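PDB 4LIZ: actin-binding protein, cofilin/tropomyosin family protein, putative from Entamoeba histolytica, which binds actin filaments and stabilises them, and may thereby contribute to phagocytosis and pseudopod formation. Local coordinates for residues Q61-T67 and K78-W84; M1-L6 and I100-V105; E25-F29 and E50-L55. All coordinates share one frame; numbering follows the deposited sequence.

Contact 1: Q61-T67 and K78-W84; sequences QFAYYRT and KFVFISW
Val80 lies under one face of the Tyr65 ring, its CB 3.8 Å from the ring centroid in a CH-pi contact offset toward the rim. Both methyls of the valine straddle the phenol end, CG1 reaching CE2 and CG2 reaching CZ, while Ile82 CD1 meets the edge of the same ring in its plane, 3.9 Å from Tyr65 CE2. The ring can lie across its neighbour strand because CG of Tyr65 stands between the backbone N and the carbonyl carbon (chi1 70°). Opposite Ile82, its hydrogen-bonded partner Ala63 adds a methyl to this face, and at its end Gln61 runs beside Trp84, amide and indole planes 76° apart. Gln61 OE1 comes 3.4 Å from Trp84 CD1 but accepts its hydrogen bond from Lys56 N, and the indole NE1 donates to Lys56 O.

The other face is aromatic. Tyr64 slants across to Phe79, with OH 3.5 Å from Phe79 CG; the two ring planes are nearly parallel, but with centroids 5.7 Å from each other the rings barely overlap. A hydrogen bond from the phenol to Asn111 O fixes its far end. Arg66 CB flanks Phe79 at CE1, and the guanidinium of Arg66 forms a salt bridge with Asp19. Phe62 CD2 packs on Phe81 CZ at 3.8 Å.

What sets this register is a ladder of eight backbone hydrogen bonds, in which Gln61, Ala63, Tyr65 and Thr67 form hydrogen-bonded pairs with Trp84, Ile82, Val80 and Lys78. The bond from Val80 N to Tyr65 O is nearly straight, 171° at the hydrogen. Helices 10-17 and 92-108 pack against the Tyr64 and Phe62 face. A buried antiparallel hairpin of this kind, central in a mixed sheet between helical layers, is characteristic of the ADF-homology fold.

Contact 2: M1-L6 and I100-V105; sequences MSGFDL and ILKGDV
Asp104 gathers the start of the chain onto its carboxylate. Its OD2 accepts from Ser2 N at 2.8 Å and from Ser2 OG at 2.7 Å, the amide on the syn side and the hydroxyl on the anti side, both from the same face of the carboxylate. OD1 offers its syn lone pair to the amino terminus, forming a salt bridge of 3.2 Å with Met1 N. The hydroxyl sits between the backbone N and the carbonyl carbon of Ser2 (chi1 80°), from where it also accepts from Phe4 N.

Below this polar cluster the packing is close and apolar. Leu101 CD2 stands almost exactly over the centre of the Phe4 ring, 4.1 Å from the centroid, while its CD1 presses on Phe4 CB. Leu6 CD1 follows, 3.7 Å from Asp104 CB, and Leu38 covers both leucines from the sheet.

The outer side is looser. Ile100 CD1 touches Met1 CB, but both residues are exposed and the selenomethionine chain turns away from the helix; a water bridges Phe4 O and Asp104 OD2. Near the tip of this N-terminal arm, Ser2 OG accepting from Phe4 N makes an ST turn, which docks on helix 92-108.

Contact 3: E25-F29 and E50-L55; sequences EFVVF and EVKAAL
Phe26, the first residue of the segment to meet the helix, takes Glu50 over one face of its ring. Glu50 CB lies 3.9 Å from the ring centroid, offset toward the rim, where CE1 is its nearest atom. This is a CH-pi contact made by the aliphatic base of an acidic side chain: the chain bends at chi2 (72°), so the carboxylate turns from the ring, and OE1 accepts from Gly47 N. Val51 CG2 comes in on the same side of the ring as Glu50, nearer the stem, 3.8 Å from Phe26 CD2 and also close to CB; the two side chains pass with their ends pointing opposite ways. Phe26 CG occupies the crowded position between its backbone N and carbonyl carbon (chi1 84°), which carries the ring out to Glu50 and past Val51. Behind it, Glu25 and Phe26 both face Gly44 of the neighbouring strand in a classic beta bulge.

The pairing is that of a helix lying along a sheet strand, as in the layered ADF-homology fold: strand 26-29 and helix 50-54 run nearly in the same direction, their axes 8.6 Å apart at 16°. Val27, one step on, points to the opposite side of the sheet, where Pro12 and Val16 of helix 10-17 receive it.

Val28 returns to the helix, and its two methyls divide the work. CG2 fits beside the helix backbone at 4.0 Å from Val51 CA and touches Ala54 CB at 3.9 Å. CG1 meets Leu55 CD2 at 4.1 Å. Gln61 of strand 60-69 packs against both Val28 and Leu55.

In the fold
The three contacts build one layered domain around a single mixed sheet. The centre of contact 1 lies about 3 Å from the centre of the chain, and contact 3 is centred about 8 Å from that of contact 1: strands 60-69 and 26-32 are sheet neighbours, with Phe62 O and Phe29 N probably hydrogen-bonded. Along the chain contact 3 closes before contact 1 opens, and both are nested in the long loop that contact 2 closes. Contact 2, centred about 16 Å from contact 1, touches it through Leu101 and Val105. Helices 48-54 and 92-108 thus cover opposite faces of the sheet, and contact 2 ties the chain start along the flank of the latter, where it also meets strand 37-44.

Contact 1: Q61-T67 and K78-W84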
loop_
_atom_site.group_PDB
_atom_site.type_symbol
_atom_site.label_atom_id
_atom_site.label_comp_id
_atom_site.label_asym_id
_atom_site.label_seq_id
_atom_site.Cartn_x
_atom_site.Cartn_y
_atom_site.Cartn_z
ATOM N N GLN A 61 4.622 -3.810 6.730
ATOM C CA GLN A 61 4.667 -2.625 5.842
ATOM C C GLN A 61 3.314 -2.340 5.244
ATOM O O GLN A 61 2.396 -3.199 5.314
ATOM C CB GLN A 61 5.735 -2.803 4.774
ATOM C CG GLN A 61 7.184 -2.857 5.267
ATOM C CD GLN A 61 8.118 -3.408 4.251
ATOM O OE1 GLN A 61 8.111 -4.568 3.932
ATOM N NE2 GLN A 61 8.845 -2.497 3.603
ATOM N N PHE A 62 3.113 -1.174 4.645
ATOM C CA PHE A 62 1.981 -0.832 3.868
ATOM C C PHE A 62 2.372 -0.259 2.545
ATOM O O PHE A 62 3.473 0.329 2.510
ATOM C CB PHE A 62 1.062 0.173 4.584
ATOM C CG PHE A 62 0.542 -0.333 5.932
ATOM C CD1 PHE A 62 1.187 -0.051 7.104
ATOM C CD2 PHE A 62 -0.636 -1.036 5.939
ATOM C CE1 PHE A 62 0.743 -0.593 8.350
ATOM C CE2 PHE A 62 -1.116 -1.473 7.155
ATOM C CZ PHE A 62 -0.453 -1.256 8.286
ATOM N N ALA A 63 1.631 -0.343 1.524
ATOM C CA ALA A 63 1.959 0.237 0.278
ATOM C C ALA A 63 0.759 0.797 -0.369
ATOM O O ALA A 63 -0.407 0.360 -0.210
ATOM C CB ALA A 63 2.708 -0.734 -0.656
ATOM N N TYR A 64 0.940 1.789 -1.246
ATOM C CA TYR A 64 -0.086 2.464 -1.954
ATOM C C TYR A 64 0.417 2.938 -3.307
ATOM O O TYR A 64 1.455 3.591 -3.330
ATOM C CB TYR A 64 -0.583 3.671 -1.100
ATOM C CG TYR A 64 -1.747 4.423 -1.693
ATOM C CD1 TYR A 64 -2.994 3.878 -1.824
ATOM C CD2 TYR A 64 -1.575 5.761 -2.042
ATOM C CE1 TYR A 64 -4.079 4.605 -2.288
ATOM C CE2 TYR A 64 -2.668 6.537 -2.506
ATOM C CZ TYR A 64 -3.900 5.936 -2.625
ATOM O OH TYR A 64 -5.060 6.684 -2.996
ATOM N N TYR A 65 -0.228 2.583 -4.396
ATOM C CA TYR A 65 0.216 2.985 -5.716
ATOM C C TYR A 65 -0.942 3.218 -6.689
ATOM O O TYR A 65 -2.011 2.753 -6.495
ATOM C CB TYR A 65 1.242 1.985 -6.313
ATOM C CG TYR A 65 0.724 0.626 -6.718
ATOM C CD1 TYR A 65 0.336 0.366 -7.991
ATOM C CD2 TYR A 65 0.642 -0.382 -5.799
ATOM C CE1 TYR A 65 -0.132 -0.870 -8.350
ATOM C CE2 TYR A 65 0.197 -1.631 -6.152
ATOM C CZ TYR A 65 -0.196 -1.852 -7.429
ATOM O OH TYR A 65 -0.672 -3.052 -7.821
ATOM N N ARG A 66 -0.618 3.952 -7.740
ATOM C CA ARG A 66 -1.554 4.254 -8.790
ATOM C C ARG A 66 -1.256 3.399 -9.994
ATOM O O ARG A 66 -0.150 3.043 -10.242
ATOM C CB ARG A 66 -1.560 5.723 -9.195
ATOM C CG ARG A 66 -0.299 6.209 -9.823
ATOM C CD ARG A 66 -0.353 7.707 -10.007
ATOM N NE ARG A 66 -1.212 8.136 -11.080
ATOM C CZ ARG A 66 -2.027 9.181 -11.041
ATOM N NH1 ARG A 66 -2.162 9.903 -9.957
ATOM N NH2 ARG A 66 -2.704 9.483 -12.121
ATOM N N THR A 67 -2.323 3.051 -10.690
ATOM C CA THR A 67 -2.268 2.242 -11.882
ATOM C C THR A 67 -3.402 2.656 -12.838
ATOM O O THR A 67 -4.145 3.459 -12.526
ATOM C CB THR A 67 -2.244 0.728 -11.555
ATOM O OG1 THR A 67 -1.912 -0.020 -12.717
ATOM C CG2 THR A 67 -3.534 0.271 -11.056
ATOM N N LYS A 78 -6.554 4.128 -11.109
ATOM C CA LYS A 78 -7.044 3.326 -10.019
ATOM C C LYS A 78 -5.923 3.278 -8.976
ATOM O O LYS A 78 -4.753 3.400 -9.283
ATOM C CB LYS A 78 -7.245 1.877 -10.476
ATOM C CG LYS A 78 -8.311 1.795 -11.593
ATOM C CD LYS A 78 -9.691 1.978 -11.075
ATOM C CE LYS A 78 -10.705 1.697 -12.215
ATOM N NZ LYS A 78 -12.092 1.796 -11.706
ATOM N N PHE A 79 -6.320 3.149 -7.707
ATOM C CA PHE A 79 -5.394 3.126 -6.604
ATOM C C PHE A 79 -5.461 1.807 -5.887
ATOM O O PHE A 79 -6.562 1.270 -5.631
ATOM C CB PHE A 79 -5.681 4.256 -5.653
ATOM C CG PHE A 79 -5.579 5.611 -6.294
ATOM C CD1 PHE A 79 -4.371 6.140 -6.720
ATOM C CD2 PHE A 79 -6.741 6.348 -6.530
ATOM C CE1 PHE A 79 -4.325 7.344 -7.368
ATOM C CE2 PHE A 79 -6.672 7.557 -7.199
ATOM C CZ PHE A 79 -5.473 8.046 -7.604
ATOM N N VAL A 80 -4.318 1.249 -5.569
ATOM C CA VAL A 80 -4.154 -0.070 -4.909
ATOM C C VAL A 80 -3.574 0.178 -3.540
ATOM O O VAL A 80 -2.513 0.787 -3.396
ATOM C CB VAL A 80 -3.276 -0.989 -5.741
ATOM C CG1 VAL A 80 -3.105 -2.329 -5.029
ATOM C CG2 VAL A 80 -3.842 -1.218 -7.166
ATOM N N PHE A 81 -4.178 -0.397 -2.477
ATOM C CA PHE A 81 -3.729 -0.398 -1.104
ATOM C C PHE A 81 -3.310 -1.778 -0.722
ATOM O O PHE A 81 -4.101 -2.715 -0.834
ATOM C CB PHE A 81 -4.753 0.188 -0.127
ATOM C CG PHE A 81 -4.407 0.001 1.293
ATOM C CD1 PHE A 81 -3.301 0.583 1.891
ATOM C CD2 PHE A 81 -5.211 -0.775 2.141
ATOM C CE1 PHE A 81 -2.967 0.441 3.242
ATOM C CE2 PHE A 81 -4.892 -0.952 3.445
ATOM C CZ PHE A 81 -3.793 -0.334 4.026
ATOM N N ILE A 82 -2.111 -1.984 -0.230
ATOM C CA ILE A 82 -1.602 -3.276 0.216
ATOM C C ILE A 82 -1.180 -3.158 1.631
ATOM O O ILE A 82 -0.423 -2.253 2.086
ATOM C CB ILE A 82 -0.362 -3.695 -0.603
ATOM C CG1 ILE A 82 -0.801 -3.967 -2.028
ATOM C CG2 ILE A 82 0.365 -4.825 0.059
ATOM C CD1 ILE A 82 0.324 -3.942 -3.043
ATOM N N SER A 83 -1.585 -4.108 2.511
ATOM C CA SER A 83 -0.970 -4.400 3.796
ATOM C C SER A 83 -0.047 -5.618 3.683
ATOM O O SER A 83 -0.401 -6.566 2.989
ATOM C CB SER A 83 -2.023 -4.524 4.917
ATOM O OG SER A 83 -2.861 -5.624 4.653
ATOM N N TRP A 84 1.101 -5.581 4.324
ATOM C CA TRP A 84 2.102 -6.594 4.169
ATOM C C TRP A 84 2.578 -7.000 5.538
ATOM O O TRP A 84 3.061 -6.206 6.362
ATOM C CB TRP A 84 3.342 -6.043 3.388
ATOM C CG TRP A 84 4.590 -6.894 3.429
ATOM C CD1 TRP A 84 5.584 -6.760 4.243
ATOM C CD2 TRP A 84 4.853 -8.000 2.560
ATOM N NE1 TRP A 84 6.583 -7.687 3.958
ATOM C CE2 TRP A 84 6.137 -8.453 2.897
ATOM C CE3 TRP A 84 4.182 -8.594 1.503
ATOM C CZ2 TRP A 84 6.707 -9.549 2.196
ATOM C CZ3 TRP A 84 4.740 -9.673 0.803
ATOM C CH2 TRP A 84 6.008 -10.124 1.181
#

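Contact 2: M1-L6 and I100-V105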
loop_
_atom_site.group_PDB
_atom_site.type_symbol
_atom_site.label_atom_id
_atom_site.label_comp_id
_atom_site.label_asym_id
_atom_site.label_seq_id
_atom_site.Cartn_x
_atom_site.Cartn_y
_atom_site.Cartn_z
HETATM N N MSE A 1 -7.094 4.720 16.963
HETATM C CA MSE A 1 -7.174 3.576 17.840
HETATM C C MSE A 1 -5.816 2.872 18.040
HETATM O O MSE A 1 -5.570 2.292 19.029
HETATM C CB MSE A 1 -8.176 2.572 17.269
HETATM C CG MSE A 1 -9.607 3.082 17.253
HETATM SE SE MSE A 1 -10.310 3.531 18.980
HETATM C CE MSE A 1 -10.351 1.737 19.740
ATOM N N SER A 2 -4.944 2.752 17.169
ATOM C CA SER A 2 -3.713 2.001 17.305
ATOM C C SER A 2 -2.586 2.525 18.208
ATOM O O SER A 2 -1.763 1.821 18.569
ATOM C CB SER A 2 -3.131 1.677 15.930
ATOM O OG SER A 2 -2.455 2.760 15.406
ATOM N N GLY A 3 -2.542 3.808 18.420
ATOM C CA GLY A 3 -1.443 4.427 19.116
ATOM C C GLY A 3 -0.210 4.721 18.293
ATOM O O GLY A 3 0.818 5.008 18.827
ATOM N N PHE A 4 -0.302 4.550 16.984
ATOM C CA PHE A 4 0.817 4.825 16.111
ATOM C C PHE A 4 0.731 6.246 15.575
ATOM O O PHE A 4 -0.330 6.690 15.283
ATOM C CB PHE A 4 0.820 3.840 14.928
ATOM C CG PHE A 4 1.567 2.587 15.196
ATOM C CD1 PHE A 4 1.044 1.629 16.031
ATOM C CD2 PHE A 4 2.785 2.383 14.669
ATOM C CE1 PHE A 4 1.744 0.491 16.303
ATOM C CE2 PHE A 4 3.475 1.245 14.931
ATOM C CZ PHE A 4 2.960 0.298 15.752
ATOM N N ASP A 5 1.888 6.896 15.461
ATOM C CA ASP A 5 2.030 8.185 14.804
ATOM C C ASP A 5 2.001 7.961 13.278
ATOM O O ASP A 5 2.871 7.332 12.749
ATOM C CB ASP A 5 3.330 8.807 15.275
ATOM C CG ASP A 5 3.720 10.101 14.517
ATOM O OD1 ASP A 5 2.984 10.597 13.702
ATOM O OD2 ASP A 5 4.777 10.637 14.906
ATOM N N LEU A 6 0.975 8.531 12.683
ATOM C CA LEU A 6 0.748 8.456 11.199
ATOM C C LEU A 6 1.047 9.739 10.455
ATOM O O LEU A 6 0.648 9.917 9.309
ATOM C CB LEU A 6 -0.684 7.969 10.870
ATOM C CG LEU A 6 -1.156 6.653 11.443
ATOM C CD1 LEU A 6 -2.479 6.247 10.830
ATOM C CD2 LEU A 6 -0.097 5.602 11.393
ATOM N N ILE A 100 -5.552 -3.346 13.707
ATOM C CA ILE A 100 -5.926 -2.053 14.325
ATOM C C ILE A 100 -5.069 -0.935 13.609
ATOM O O ILE A 100 -5.622 0.136 13.288
ATOM C CB ILE A 100 -5.803 -2.033 15.832
ATOM C CG1 ILE A 100 -6.512 -0.859 16.408
ATOM C CG2 ILE A 100 -4.437 -2.221 16.331
ATOM C CD1 ILE A 100 -6.696 -0.912 17.886
ATOM N N LEU A 101 -3.803 -1.241 13.315
ATOM C CA LEU A 101 -2.942 -0.212 12.658
ATOM C C LEU A 101 -3.497 -0.009 11.262
ATOM O O LEU A 101 -3.589 1.137 10.764
ATOM C CB LEU A 101 -1.583 -0.695 12.646
ATOM C CG LEU A 101 -0.535 0.197 11.903
ATOM C CD1 LEU A 101 -0.595 1.615 12.398
ATOM C CD2 LEU A 101 0.826 -0.404 12.101
ATOM N N LYS A 102 -3.796 -1.044 10.509
ATOM C CA LYS A 102 -4.365 -0.997 9.158
ATOM C C LYS A 102 -5.615 -0.116 9.122
ATOM O O LYS A 102 -5.809 0.656 8.197
ATOM C CB LYS A 102 -4.679 -2.431 8.698
ATOM C CG LYS A 102 -5.235 -2.533 7.343
ATOM C CD LYS A 102 -5.900 -3.987 7.141
ATOM C CE LYS A 102 -4.952 -5.097 7.341
ATOM N NZ LYS A 102 -5.566 -6.404 7.003
ATOM N N GLY A 103 -6.494 -0.249 10.127
ATOM C CA GLY A 103 -7.688 0.536 10.165
ATOM C C GLY A 103 -7.345 2.014 10.248
ATOM O O GLY A 103 -8.003 2.850 9.572
ATOM N N ASP A 104 -6.401 2.366 11.091
ATOM C CA ASP A 104 -5.961 3.786 11.254
ATOM C C ASP A 104 -5.369 4.230 9.902
ATOM O O ASP A 104 -5.643 5.381 9.441
ATOM C CB ASP A 104 -4.990 3.911 12.313
ATOM C CG ASP A 104 -5.578 3.843 13.738
ATOM O OD1 ASP A 104 -6.804 3.803 13.886
ATOM O OD2 ASP A 104 -4.740 3.928 14.609
ATOM N N VAL A 105 -4.541 3.427 9.259
ATOM C CA VAL A 105 -3.921 3.802 8.008
ATOM C C VAL A 105 -4.966 4.028 6.936
ATOM O O VAL A 105 -4.903 4.993 6.171
ATOM C CB VAL A 105 -2.901 2.753 7.568
ATOM C CG1 VAL A 105 -2.443 2.952 6.090
ATOM C CG2 VAL A 105 -1.729 2.693 8.506
HETATM O O HOH W 1 -3.112 6.353 15.177
#

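Contact 3: E25-F29 and E50-L55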
loop_
_atom_site.group_PDB
_atom_site.type_symbol
_atom_site.label_atom_id
_atom_site.label_comp_id
_atom_site.label_asym_id
_atom_site.label_seq_id
_atom_site.Cartn_x
_atom_site.Cartn_y
_atom_site.Cartn_z
ATOM N N GLU A 25 4.372 7.962 -7.838
ATOM C CA GLU A 25 3.318 7.045 -8.300
ATOM C C GLU A 25 3.114 5.917 -7.244
ATOM O O GLU A 25 2.111 5.218 -7.342
ATOM C CB GLU A 25 3.693 6.462 -9.639
ATOM C CG GLU A 25 3.781 7.571 -10.712
ATOM C CD GLU A 25 4.269 6.989 -11.999
ATOM O OE1 GLU A 25 5.108 6.093 -12.069
ATOM O OE2 GLU A 25 3.821 7.566 -13.066
ATOM N N PHE A 26 4.037 5.672 -6.365
ATOM C CA PHE A 26 3.905 4.696 -5.279
ATOM C C PHE A 26 4.587 5.133 -4.045
ATOM O O PHE A 26 5.552 5.935 -4.079
ATOM C CB PHE A 26 4.534 3.316 -5.738
ATOM C CG PHE A 26 6.016 3.187 -5.566
ATOM C CD1 PHE A 26 6.830 3.652 -6.554
ATOM C CD2 PHE A 26 6.586 2.680 -4.448
ATOM C CE1 PHE A 26 8.210 3.600 -6.401
ATOM C CE2 PHE A 26 7.933 2.602 -4.262
ATOM C CZ PHE A 26 8.752 3.154 -5.251
ATOM N N VAL A 27 4.179 4.598 -2.895
ATOM C CA VAL A 27 4.840 4.717 -1.648
ATOM C C VAL A 27 4.771 3.453 -0.846
ATOM O O VAL A 27 3.730 2.748 -0.966
ATOM C CB VAL A 27 4.375 5.929 -0.818
ATOM C CG1 VAL A 27 2.856 5.836 -0.551
ATOM C CG2 VAL A 27 5.120 6.146 0.476
ATOM N N VAL A 28 5.843 3.124 -0.158
ATOM C CA VAL A 28 5.888 2.010 0.812
ATOM C C VAL A 28 6.225 2.566 2.142
ATOM O O VAL A 28 7.228 3.314 2.250
ATOM C CB VAL A 28 6.858 0.913 0.348
ATOM C CG1 VAL A 28 6.913 -0.216 1.387
ATOM C CG2 VAL A 28 6.520 0.375 -1.004
ATOM N N PHE A 29 5.437 2.251 3.194
ATOM C CA PHE A 29 5.683 2.631 4.521
ATOM C C PHE A 29 6.167 1.494 5.382
ATOM O O PHE A 29 5.659 0.351 5.252
ATOM C CB PHE A 29 4.396 3.168 5.219
ATOM C CG PHE A 29 3.747 4.362 4.525
ATOM C CD1 PHE A 29 4.320 5.635 4.718
ATOM C CD2 PHE A 29 2.654 4.250 3.691
ATOM C CE1 PHE A 29 3.729 6.709 4.094
ATOM C CE2 PHE A 29 2.104 5.387 3.097
ATOM C CZ PHE A 29 2.675 6.595 3.301
ATOM N N GLU A 50 7.937 -2.070 -8.280
ATOM C CA GLU A 50 8.698 -1.227 -7.379
ATOM C C GLU A 50 8.293 -1.404 -5.896
ATOM O O GLU A 50 9.098 -1.444 -5.023
ATOM C CB GLU A 50 8.576 0.230 -7.786
ATOM C CG GLU A 50 9.368 0.614 -9.017
ATOM C CD GLU A 50 8.816 0.074 -10.330
ATOM O OE1 GLU A 50 7.652 -0.182 -10.493
ATOM O OE2 GLU A 50 9.607 -0.099 -11.246
ATOM N N VAL A 51 7.002 -1.534 -5.679
ATOM C CA VAL A 51 6.522 -1.817 -4.359
ATOM C C VAL A 51 7.073 -3.164 -3.877
ATOM O O VAL A 51 7.560 -3.272 -2.821
ATOM C CB VAL A 51 4.965 -1.848 -4.392
ATOM C CG1 VAL A 51 4.337 -2.547 -3.193
ATOM C CG2 VAL A 51 4.387 -0.462 -4.566
ATOM N N LYS A 52 6.995 -4.162 -4.740
ATOM C CA LYS A 52 7.394 -5.503 -4.349
ATOM C C LYS A 52 8.862 -5.511 -3.994
ATOM O O LYS A 52 9.222 -6.124 -3.070
ATOM C CB LYS A 52 7.056 -6.537 -5.427
ATOM C CG LYS A 52 5.594 -6.919 -5.479
ATOM C CD LYS A 52 5.237 -7.752 -6.693
ATOM C CE LYS A 52 5.786 -9.153 -6.600
ATOM N NZ LYS A 52 5.318 -9.850 -7.814
ATOM N N ALA A 53 9.667 -4.770 -4.744
ATOM C CA ALA A 53 11.053 -4.688 -4.411
ATOM C C ALA A 53 11.428 -4.150 -3.081
ATOM O O ALA A 53 12.470 -4.424 -2.495
ATOM C CB ALA A 53 11.771 -3.872 -5.500
ATOM N N ALA A 54 10.532 -3.308 -2.541
ATOM C CA ALA A 54 10.670 -2.709 -1.250
ATOM C C ALA A 54 10.094 -3.481 -0.051
ATOM O O ALA A 54 10.398 -3.111 1.086
ATOM C CB ALA A 54 10.077 -1.266 -1.247
ATOM N N LEU A 55 9.323 -4.525 -0.359
ATOM C CA LEU A 55 8.693 -5.304 0.711
ATOM C C LEU A 55 9.682 -6.310 1.323
ATOM O O LEU A 55 10.226 -7.069 0.512
ATOM C CB LEU A 55 7.457 -5.964 0.207
ATOM C CG LEU A 55 6.329 -5.027 -0.199
ATOM C CD1 LEU A 55 5.129 -5.767 -0.826
ATOM C CD2 LEU A 55 5.846 -4.196 0.939
#